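Local coordinates for protein endoglucanase (Mytilus edulis, PDB 1WC2) that hydrolyses internal beta-1,4-glucosidic linkages of cellulose and related beta-glucans, and also has expansin activity, at residues S94-M98 with D164-S169. Coordinates in Å, arbitrary orientation, origin at the centre of the assembly. Residues are numbered along the deposited sequence.
Sequences SKTFM and DHRTPS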
# COMPACT_ATOMS: atom_id res chain seq x y z
N SER A 94 -12.63 5.06 -3.65
CA SER A 94 -11.21 5.38 -3.74
C SER A 94 -10.66 6.19 -2.57
O SER A 94 -11.29 7.17 -2.13
CB SER A 94 -10.91 6.14 -5.04
OG SER A 94 -11.41 7.46 -4.99
N LYS A 95 -9.46 5.81 -2.14
CA LYS A 95 -8.70 6.54 -1.14
C LYS A 95 -7.23 6.48 -1.54
O LYS A 95 -6.82 5.60 -2.31
CB LYS A 95 -8.87 5.94 0.26
CG LYS A 95 -10.25 6.11 0.91
CD LYS A 95 -10.61 7.56 1.16
CE LYS A 95 -11.92 7.70 1.94
NZ LYS A 95 -12.37 9.11 2.04
N THR A 96 -6.44 7.40 -0.99
CA THR A 96 -5.01 7.50 -1.28
C THR A 96 -4.18 7.14 -0.04
O THR A 96 -4.46 7.60 1.08
CB THR A 96 -4.69 8.92 -1.76
OG1 THR A 96 -5.30 9.14 -3.04
CG2 THR A 96 -3.19 9.13 -1.98
N PHE A 97 -3.15 6.32 -0.26
CA PHE A 97 -2.29 5.78 0.79
C PHE A 97 -0.85 6.22 0.56
O PHE A 97 -0.33 6.11 -0.55
CB PHE A 97 -2.37 4.25 0.81
CG PHE A 97 -3.75 3.73 1.09
CD1 PHE A 97 -4.71 3.68 0.09
CD2 PHE A 97 -4.11 3.31 2.37
CE1 PHE A 97 -6.00 3.24 0.34
CE2 PHE A 97 -5.41 2.85 2.62
CZ PHE A 97 -6.35 2.82 1.61
N MET A 98 -0.18 6.70 1.60
CA MET A 98 1.26 6.97 1.54
C MET A 98 2.06 5.71 1.87
O MET A 98 1.79 5.06 2.90
CB MET A 98 1.65 8.08 2.51
CG MET A 98 3.15 8.39 2.48
SD MET A 98 3.63 9.75 3.59
CE MET A 98 3.05 11.18 2.61
N ASP A 164 -9.12 14.21 2.36
CA ASP A 164 -9.19 13.32 3.52
C ASP A 164 -7.88 13.44 4.29
O ASP A 164 -6.84 12.95 3.83
CB ASP A 164 -9.47 11.88 3.10
CG ASP A 164 -9.91 10.99 4.25
OD1 ASP A 164 -9.39 11.14 5.39
OD2 ASP A 164 -10.76 10.10 4.07
N HIS A 165 -7.95 14.05 5.46
CA HIS A 165 -6.76 14.36 6.23
C HIS A 165 -6.01 13.10 6.68
O HIS A 165 -4.85 13.20 7.05
CB HIS A 165 -7.09 15.24 7.45
CG HIS A 165 -7.65 16.58 7.09
ND1 HIS A 165 -8.40 17.33 7.98
CD2 HIS A 165 -7.57 17.32 5.96
CE1 HIS A 165 -8.77 18.46 7.40
NE2 HIS A 165 -8.27 18.48 6.18
N ARG A 166 -6.66 11.93 6.64
CA ARG A 166 -5.99 10.67 6.96
C ARG A 166 -4.89 10.33 5.96
O ARG A 166 -3.98 9.62 6.31
CB ARG A 166 -7.00 9.52 7.07
CG ARG A 166 -7.89 9.61 8.30
CD ARG A 166 -9.00 8.58 8.35
NE ARG A 166 -9.95 8.75 7.25
CZ ARG A 166 -11.04 7.99 7.07
NH1 ARG A 166 -11.35 7.03 7.93
NH2 ARG A 166 -11.84 8.23 6.04
N THR A 167 -4.98 10.82 4.72
CA THR A 167 -3.85 10.67 3.78
C THR A 167 -2.78 11.68 4.21
O THR A 167 -3.05 12.88 4.17
CB THR A 167 -4.28 10.99 2.34
OG1 THR A 167 -5.27 10.04 1.90
CG2 THR A 167 -3.11 10.89 1.36
N PRO A 168 -1.58 11.24 4.61
CA PRO A 168 -0.56 12.21 5.04
C PRO A 168 -0.13 13.18 3.94
O PRO A 168 -0.09 12.82 2.77
CB PRO A 168 0.61 11.31 5.47
CG PRO A 168 -0.03 10.01 5.81
CD PRO A 168 -1.10 9.86 4.76
N SER A 169 0.21 14.39 4.35
CA SER A 169 0.78 15.41 3.47
C SER A 169 2.27 15.20 3.22
O SER A 169 2.96 14.47 3.95
CB SER A 169 0.57 16.79 4.09
OG SER A 169 1.34 16.88 5.27
O HOH W 1 -7.67 9.51 0.64
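Thr167 meets the backbone of Thr96 with one hydroxyl, once directly and once through a water. In the m rotamer (chi1 -64°), Thr167 OG1 donates to Thr96 O at 2.7 Å, while a water that donates to Thr167 OG1 at 2.8 Å accepts from Thr96 N at 2.9 Å. The two threonine methyls meet alongside, Thr96 CG2 to Thr167 CG2 at 3.8 Å. Toward the start of the strand, Lys95 leaves sideways; chi1 and chi2, both m, turn the chain, and the extended outer half (chi3 and chi4 t) brings Lys95 NZ to 2.8 Å from Asp164 OD2 in a salt bridge. The same carboxylate holds Arg166, with Asp164 OD2 2.9 Å from Arg166 NH2 and Asp164 OD1 3.1 Å from Arg166 NE; Asp164 OD1 also accepts from Arg166 N, an Asx turn within the type I turn 164-167. The shared carboxylate offsets the two nearby cations. Farther along the strand, Met98 runs out straight (tt) before chi3 of -77° bends Met98 CE to 3.8 Å from Pro168 CB. The loop joins helix 157-163, which also touches Thr96 and Met98, to helix 170-173, N-capped by Ser169; strand 94-100 of the double-psi barrel pairs with 49-53 (parallel) and 72-78 (antiparallel).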